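Local coordinates for filamentation induced by cAMP protein Fic (Desulfovibrio alaskensis, PDB 4RGL) that belongs to the Fic/DOC family and joins a helical Fic domain to a C-terminal domain of the helix-turn-helix class, at residues A[296-300]-A[301-305]; A[242-245]-A[246-250]; A[126-129]-A[130-134]. All blocks are in the same frame, centred on the assembly; numbering follows the deposited sequence.

Interaction 1: residues A[296-300]-A[301-305]; sequences PTFRN and NYLNP
F298 and L303 pack against each other on the inner side of helix 295-308. L303 CB lies over one face of the F298 ring, 4.3 Å from its centroid and 23° off the ring normal. This is a CH-pi contact, offset toward the rim. L303 CD2 adds an apolar touch at F298 CE2, 3.8 Å away. F298 CD1, across the ring from CE2, meets Y302 CB at 3.8 Å; the two side chains cross at about a right angle. F298 reaches both partners because its CG stands anti to the backbone N (chi1 170°). L286, M287 and L290 of helix 283-290 also pack on F298.

The helix widens here into a pi-type turn. L303 N bonds to F298 O at 2.8 Å, almost straight, and N304 N bonds to R299 O. Both are i to i+5 links. The bond from Y302 N to the same F298 O is weak. P305 has no N-H to give, and the helix is kinked there.

The outer side is looser. The R299 chain bends at chi2 and lays one guanidinium face over L303 CD2. N300 and N304 lie side by side, with N300 OD1 4.1 Å from N304 ND2. N301 is exposed. One apolar face and one polar face make this an amphipathic helix with a pi-type turn, in a small helix-turn-helix-class domain.

Interaction 2: residues A[242-245]-A[246-250]; sequences EFML and GALRD
Residues 242-245 and 246-250 form consecutive turns of helix 238-257, joined by four regular i to i+4 backbone bonds. G246 N bonds to E242 O, A247 N to F243 O, L248 N to M244 O and R249 N to L245 O. The bond from L248 N to M244 O is 2.7 Å long and fairly straight, with an angle of 164° at the hydrogen. The bond from G246 N to E242 O is more bent, at 141°. D250 N carries the pattern on to G246 O. The turn is therefore uninterrupted, with no kink at the glycine.

Among the side chains, L248 makes the apolar contacts across the turn. Its CD1 lies 4.1 Å from CG of M244, a selenomethionine, and the two chains meet at a slant. The same L248 CD1 is 4.3 Å from L245 CD2, a lighter touch. M244 starts with CG anti to the backbone N (chi1 -162°), which turns CG toward the following turn of the helix. The chain then bends at both later torsions. A247 CB sits 3.5 Å from M244 O.

Within 246-250, the neighbours R249 and D250 form a salt bridge. R249 grips D250 side-on, with NE and NH2 both donating to D250 OD1. R249 NH2 is 2.8 Å from D250 OD1 and meets its syn lone pair, while NE comes from above the carboxylate plane. R253 also forms a salt bridge to D250 OD1, and R220 pairs with D250 OD2. These positive groups would probably favour a charged carboxylate.

Several helices surround this one. L245 and R249 pack on L21 of helix 16-32. M244 and L245 meet C173 of helix 168-182, while M244 and L248 touch Q197 of helix 189-202.

Interaction 3: residues A[126-129]-A[130-134]; sequences RYRS and GGVGI
R128 runs out past G130 and meets its carbonyl oxygen and the side chain of V132. The three lie in a turn of the Fic/DOC-family region that leads into strand 133-134, part of a small two-stranded antiparallel hairpin. R128 NH1 donates to G130 O at 2.9 Å, with an angle of 161° at the hydrogen. The oxygen sits in the guanidinium plane, so the bond is made at the edge of the group. V132 CG1 lies over one face of the same guanidinium, 3.4 Å from R128 NE and 3.5 Å from R128 CD. The two side chains cross at about a right angle.

The R128 chain stays extended from CG to NE after its first torsion of 52°. This carries the guanidinium past G130 to V132. The buried group has further partners: NE bonds to H183 O, and NH2 bonds to P145 O and I182 O. With NH1 on G130, four carbonyl oxygens hold the guanidinium and should fix its rotation.

Further out, R128 makes a backbone bond with P184, and V132 makes one with A144. At the exposed corner of the turn, S129 OG is hydrogen-bonded to E123 OE2.

Along the chain, interaction 3 comes first, then interaction 2, then interaction 1. Interactions 2 and 3 belong to the larger helical part. Their centres are about 29 Å apart and their nearest atoms about 14 Å, so they do not touch. Residues 242-250 lie on helix 238-257, which packs on helix 168-182. R128 of interaction 3 bonds to I182 O, at the end of helix 168-182, and to H183 O in the loop after it. Interaction 1 sits in the separate C-terminal domain, on helix 295-308. Its centre is about 51 Å from that of interaction 2 and 68 Å from that of interaction 3. The three contacts are thus local features of separate places in an elongated, two-part protein.

Interaction 1: residues A[296-300]-A[301-305]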
loop_
_atom_site.group_PDB
_atom_site.type_symbol
_atom_site.label_atom_id
_atom_site.label_comp_id
_atom_site.label_asym_id
_atom_site.label_seq_id
_atom_site.Cartn_x
_atom_site.Cartn_y
_atom_site.Cartn_z
ATOM N N PRO A 296 33.903 -19.171 -26.553
ATOM C CA PRO A 296 33.002 -20.214 -26.016
ATOM C C PRO A 296 32.139 -19.697 -24.849
ATOM O O PRO A 296 30.976 -20.064 -24.753
ATOM C CB PRO A 296 33.966 -21.312 -25.558
ATOM C CG PRO A 296 35.174 -21.125 -26.402
ATOM C CD PRO A 296 35.306 -19.640 -26.595
ATOM N N THR A 297 32.694 -18.780 -24.011
ATOM C CA THR A 297 31.942 -18.171 -22.896
ATOM C C THR A 297 30.762 -17.319 -23.443
ATOM O O THR A 297 29.650 -17.407 -22.921
ATOM C CB THR A 297 32.886 -17.322 -22.008
ATOM O OG1 THR A 297 33.896 -18.169 -21.463
ATOM C CG2 THR A 297 32.142 -16.611 -20.872
ATOM N N PHE A 298 31.008 -16.522 -24.514
ATOM C CA PHE A 298 29.963 -15.689 -25.124
ATOM C C PHE A 298 28.830 -16.555 -25.717
ATOM O O PHE A 298 27.658 -16.256 -25.510
ATOM C CB PHE A 298 30.557 -14.773 -26.216
ATOM C CG PHE A 298 29.516 -14.068 -27.060
ATOM C CD1 PHE A 298 28.741 -13.046 -26.528
ATOM C CD2 PHE A 298 29.335 -14.405 -28.397
ATOM C CE1 PHE A 298 27.760 -12.415 -27.299
ATOM C CE2 PHE A 298 28.368 -13.761 -29.173
ATOM C CZ PHE A 298 27.587 -12.772 -28.619
ATOM N N ARG A 299 29.184 -17.601 -26.467
ATOM C CA ARG A 299 28.196 -18.450 -27.122
ATOM C C ARG A 299 27.374 -19.246 -26.077
ATOM O O ARG A 299 26.150 -19.276 -26.161
ATOM C CB ARG A 299 28.891 -19.415 -28.109
ATOM C CG ARG A 299 28.001 -19.894 -29.274
ATOM C CD ARG A 299 27.755 -18.786 -30.299
ATOM N NE ARG A 299 27.167 -19.300 -31.541
ATOM C CZ ARG A 299 25.857 -19.410 -31.755
ATOM N NH1 ARG A 299 24.992 -19.081 -30.804
ATOM N NH2 ARG A 299 25.404 -19.869 -32.913
ATOM N N ASN A 300 28.052 -19.800 -25.042
ATOM C CA ASN A 300 27.420 -20.688 -24.054
ATOM C C ASN A 300 26.680 -19.913 -22.932
ATOM O O ASN A 300 25.675 -20.414 -22.416
ATOM C CB ASN A 300 28.470 -21.618 -23.418
ATOM C CG ASN A 300 29.176 -22.521 -24.406
ATOM O OD1 ASN A 300 28.622 -22.913 -25.442
ATOM N ND2 ASN A 300 30.395 -22.922 -24.073
ATOM N N ASN A 301 27.233 -18.755 -22.486
ATOM C CA ASN A 301 26.685 -18.044 -21.318
ATOM C C ASN A 301 25.866 -16.798 -21.715
ATOM O O ASN A 301 25.179 -16.230 -20.864
ATOM C CB ASN A 301 27.819 -17.624 -20.357
ATOM C CG ASN A 301 28.646 -18.779 -19.822
ATOM O OD1 ASN A 301 28.343 -19.962 -20.046
ATOM N ND2 ASN A 301 29.699 -18.458 -19.080
ATOM N N TYR A 302 25.957 -16.358 -22.984
ATOM C CA TYR A 302 25.287 -15.123 -23.396
ATOM C C TYR A 302 24.352 -15.350 -24.609
ATOM O O TYR A 302 23.142 -15.144 -24.492
ATOM C CB TYR A 302 26.328 -14.026 -23.729
ATOM C CG TYR A 302 27.075 -13.504 -22.516
ATOM C CD1 TYR A 302 28.140 -14.215 -21.969
ATOM C CD2 TYR A 302 26.786 -12.254 -21.982
ATOM C CE1 TYR A 302 28.830 -13.741 -20.854
ATOM C CE2 TYR A 302 27.489 -11.754 -20.885
ATOM C CZ TYR A 302 28.515 -12.499 -20.328
ATOM O OH TYR A 302 29.197 -12.020 -19.236
ATOM N N LEU A 303 24.921 -15.730 -25.777
ATOM C CA LEU A 303 24.173 -15.793 -27.033
ATOM C C LEU A 303 23.134 -16.951 -27.036
ATOM O O LEU A 303 21.961 -16.705 -27.326
ATOM C CB LEU A 303 25.135 -15.941 -28.227
ATOM C CG LEU A 303 24.527 -15.670 -29.620
ATOM C CD1 LEU A 303 23.883 -14.286 -29.685
ATOM C CD2 LEU A 303 25.570 -15.794 -30.694
ATOM N N ASN A 304 23.571 -18.211 -26.738
ATOM C CA ASN A 304 22.660 -19.377 -26.742
ATOM C C ASN A 304 21.548 -19.256 -25.639
ATOM O O ASN A 304 20.379 -19.504 -25.939
ATOM C CB ASN A 304 23.436 -20.693 -26.568
ATOM C CG ASN A 304 24.239 -21.100 -27.789
ATOM O OD1 ASN A 304 23.905 -20.756 -28.931
ATOM N ND2 ASN A 304 25.254 -21.925 -27.580
ATOM N N PRO A 305 21.883 -18.853 -24.366
ATOM C CA PRO A 305 20.823 -18.746 -23.336
ATOM C C PRO A 305 19.715 -17.759 -23.738
ATOM O O PRO A 305 18.533 -18.052 -23.543
ATOM C CB PRO A 305 21.581 -18.251 -22.097
ATOM C CG PRO A 305 22.986 -18.639 -22.331
ATOM C CD PRO A 305 23.213 -18.546 -23.802
#

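Interaction 2: residues A[242-245]-A[246-250]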
loop_
_atom_site.group_PDB
_atom_site.type_symbol
_atom_site.label_atom_id
_atom_site.label_comp_id
_atom_site.label_asym_id
_atom_site.label_seq_id
_atom_site.Cartn_x
_atom_site.Cartn_y
_atom_site.Cartn_z
ATOM N N GLU A 242 -18.362 -5.526 9.386
ATOM C CA GLU A 242 -18.704 -6.326 8.207
ATOM C C GLU A 242 -18.180 -5.669 6.935
ATOM O O GLU A 242 -17.620 -6.352 6.079
ATOM C CB GLU A 242 -20.229 -6.528 8.101
ATOM C CG GLU A 242 -20.813 -7.500 9.117
ATOM C CD GLU A 242 -22.300 -7.757 8.934
ATOM O OE1 GLU A 242 -22.922 -7.083 8.081
ATOM O OE2 GLU A 242 -22.840 -8.643 9.634
ATOM N N PHE A 243 -18.361 -4.325 6.809
ATOM C CA PHE A 243 -17.918 -3.587 5.627
ATOM C C PHE A 243 -16.414 -3.640 5.492
ATOM O O PHE A 243 -15.906 -3.943 4.409
ATOM C CB PHE A 243 -18.389 -2.118 5.682
ATOM C CG PHE A 243 -17.987 -1.302 4.466
ATOM C CD1 PHE A 243 -18.809 -1.243 3.344
ATOM C CD2 PHE A 243 -16.770 -0.624 4.431
ATOM C CE1 PHE A 243 -18.425 -0.513 2.212
ATOM C CE2 PHE A 243 -16.377 0.083 3.290
ATOM C CZ PHE A 243 -17.210 0.138 2.190
HETATM N N MSE A 244 -15.684 -3.316 6.586
HETATM C CA MSE A 244 -14.229 -3.252 6.552
HETATM C C MSE A 244 -13.614 -4.638 6.317
HETATM O O MSE A 244 -12.752 -4.774 5.445
HETATM C CB MSE A 244 -13.684 -2.642 7.835
HETATM C CG MSE A 244 -12.242 -2.153 7.700
HETATM SE SE MSE A 244 -12.020 -0.882 6.221
HETATM C CE MSE A 244 -13.330 0.432 6.758
ATOM N N LEU A 245 -14.079 -5.684 7.070
ATOM C CA LEU A 245 -13.590 -7.059 6.854
ATOM C C LEU A 245 -13.901 -7.513 5.437
ATOM O O LEU A 245 -13.112 -8.243 4.834
ATOM C CB LEU A 245 -14.197 -8.045 7.871
ATOM C CG LEU A 245 -13.714 -7.903 9.324
ATOM C CD1 LEU A 245 -14.445 -8.874 10.229
ATOM C CD2 LEU A 245 -12.213 -8.119 9.433
ATOM N N GLY A 246 -15.022 -7.028 4.892
ATOM C CA GLY A 246 -15.396 -7.288 3.511
ATOM C C GLY A 246 -14.417 -6.661 2.543
ATOM O O GLY A 246 -13.862 -7.352 1.680
ATOM N N ALA A 247 -14.111 -5.356 2.751
ATOM C CA ALA A 247 -13.138 -4.626 1.938
ATOM C C ALA A 247 -11.748 -5.269 2.032
ATOM O O ALA A 247 -11.089 -5.464 1.004
ATOM C CB ALA A 247 -13.072 -3.170 2.380
ATOM N N LEU A 248 -11.324 -5.648 3.271
ATOM C CA LEU A 248 -10.024 -6.291 3.513
ATOM C C LEU A 248 -9.932 -7.617 2.793
ATOM O O LEU A 248 -8.911 -7.902 2.167
ATOM C CB LEU A 248 -9.797 -6.489 5.013
ATOM C CG LEU A 248 -9.396 -5.234 5.779
ATOM C CD1 LEU A 248 -9.698 -5.373 7.247
ATOM C CD2 LEU A 248 -7.934 -4.905 5.553
ATOM N N ARG A 249 -11.023 -8.421 2.836
ATOM C CA ARG A 249 -11.099 -9.694 2.115
ATOM C C ARG A 249 -10.933 -9.469 0.622
ATOM O O ARG A 249 -10.123 -10.135 -0.014
ATOM C CB ARG A 249 -12.434 -10.392 2.399
ATOM C CG ARG A 249 -12.656 -11.648 1.557
ATOM C CD ARG A 249 -14.122 -11.955 1.405
ATOM N NE ARG A 249 -14.826 -10.907 0.668
ATOM C CZ ARG A 249 -16.134 -10.919 0.435
ATOM N NH1 ARG A 249 -16.883 -11.927 0.869
ATOM N NH2 ARG A 249 -16.705 -9.924 -0.231
ATOM N N ASP A 250 -11.692 -8.510 0.061
ATOM C CA ASP A 250 -11.627 -8.184 -1.361
ATOM C C ASP A 250 -10.235 -7.677 -1.738
ATOM O O ASP A 250 -9.757 -7.951 -2.842
ATOM C CB ASP A 250 -12.690 -7.135 -1.717
ATOM C CG ASP A 250 -14.101 -7.558 -1.350
ATOM O OD1 ASP A 250 -14.388 -8.776 -1.396
ATOM O OD2 ASP A 250 -14.908 -6.679 -0.997
#

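Interaction 3: residues A[126-129]-A[130-134]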
loop_
_atom_site.group_PDB
_atom_site.type_symbol
_atom_site.label_atom_id
_atom_site.label_comp_id
_atom_site.label_asym_id
_atom_site.label_seq_id
_atom_site.Cartn_x
_atom_site.Cartn_y
_atom_site.Cartn_z
ATOM N N ARG A 126 -0.462 16.280 19.057
ATOM C CA ARG A 126 -1.250 16.539 20.265
ATOM C C ARG A 126 -2.717 16.580 19.918
ATOM O O ARG A 126 -3.070 16.798 18.752
ATOM C CB ARG A 126 -0.814 17.867 20.943
ATOM C CG ARG A 126 -0.813 19.072 20.005
ATOM C CD ARG A 126 -0.253 20.308 20.684
ATOM N NE ARG A 126 0.051 21.367 19.718
ATOM C CZ ARG A 126 1.223 21.488 19.095
ATOM N NH1 ARG A 126 2.203 20.623 19.336
ATOM N NH2 ARG A 126 1.423 22.473 18.229
ATOM N N TYR A 127 -3.586 16.367 20.906
ATOM C CA TYR A 127 -5.019 16.393 20.659
ATOM C C TYR A 127 -5.510 17.828 20.526
ATOM O O TYR A 127 -4.866 18.754 21.033
ATOM C CB TYR A 127 -5.786 15.656 21.770
ATOM C CG TYR A 127 -5.398 14.196 21.904
ATOM C CD1 TYR A 127 -5.231 13.390 20.778
ATOM C CD2 TYR A 127 -5.321 13.587 23.154
ATOM C CE1 TYR A 127 -4.909 12.039 20.895
ATOM C CE2 TYR A 127 -5.010 12.233 23.284
ATOM C CZ TYR A 127 -4.809 11.460 22.150
ATOM O OH TYR A 127 -4.491 10.127 22.274
ATOM N N ARG A 128 -6.604 18.023 19.775
ATOM C CA ARG A 128 -7.187 19.344 19.532
ATOM C C ARG A 128 -7.576 20.030 20.841
ATOM O O ARG A 128 -8.037 19.370 21.780
ATOM C CB ARG A 128 -8.411 19.225 18.617
ATOM C CG ARG A 128 -9.421 18.207 19.099
ATOM C CD ARG A 128 -10.523 18.011 18.111
ATOM N NE ARG A 128 -11.377 16.881 18.473
ATOM C CZ ARG A 128 -12.456 16.981 19.240
ATOM N NH1 ARG A 128 -12.813 18.156 19.745
ATOM N NH2 ARG A 128 -13.183 15.909 19.516
ATOM N N SER A 129 -7.370 21.350 20.912
ATOM C CA SER A 129 -7.721 22.132 22.091
ATOM C C SER A 129 -9.170 22.591 22.017
ATOM O O SER A 129 -9.751 22.990 23.039
ATOM C CB SER A 129 -6.796 23.336 22.228
ATOM O OG SER A 129 -6.872 24.171 21.085
ATOM N N GLY A 130 -9.751 22.517 20.820
ATOM C CA GLY A 130 -11.119 22.942 20.591
ATOM C C GLY A 130 -11.957 21.920 19.859
ATOM O O GLY A 130 -11.528 20.776 19.655
ATOM N N GLY A 131 -13.169 22.322 19.492
ATOM C CA GLY A 131 -14.088 21.471 18.759
ATOM C C GLY A 131 -13.687 21.287 17.312
ATOM O O GLY A 131 -12.870 22.050 16.786
ATOM N N VAL A 132 -14.235 20.264 16.665
ATOM C CA VAL A 132 -13.939 19.986 15.267
ATOM C C VAL A 132 -15.168 19.327 14.605
ATOM O O VAL A 132 -15.927 18.608 15.273
ATOM C CB VAL A 132 -12.651 19.098 15.117
ATOM C CG1 VAL A 132 -12.908 17.667 15.580
ATOM C CG2 VAL A 132 -12.134 19.117 13.682
ATOM N N GLY A 133 -15.375 19.623 13.328
ATOM C CA GLY A 133 -16.469 19.047 12.562
ATOM C C GLY A 133 -16.103 17.712 11.943
ATOM O O GLY A 133 -14.992 17.547 11.422
ATOM N N ILE A 134 -17.021 16.724 12.036
ATOM C CA ILE A 134 -16.822 15.415 11.422
ATOM C C ILE A 134 -17.447 15.413 10.023
ATOM O O ILE A 134 -18.648 15.685 9.877
ATOM C CB ILE A 134 -17.403 14.270 12.310
ATOM C CG1 ILE A 134 -16.776 14.284 13.723
ATOM C CG2 ILE A 134 -17.217 12.902 11.629
ATOM C CD1 ILE A 134 -17.363 13.224 14.692
#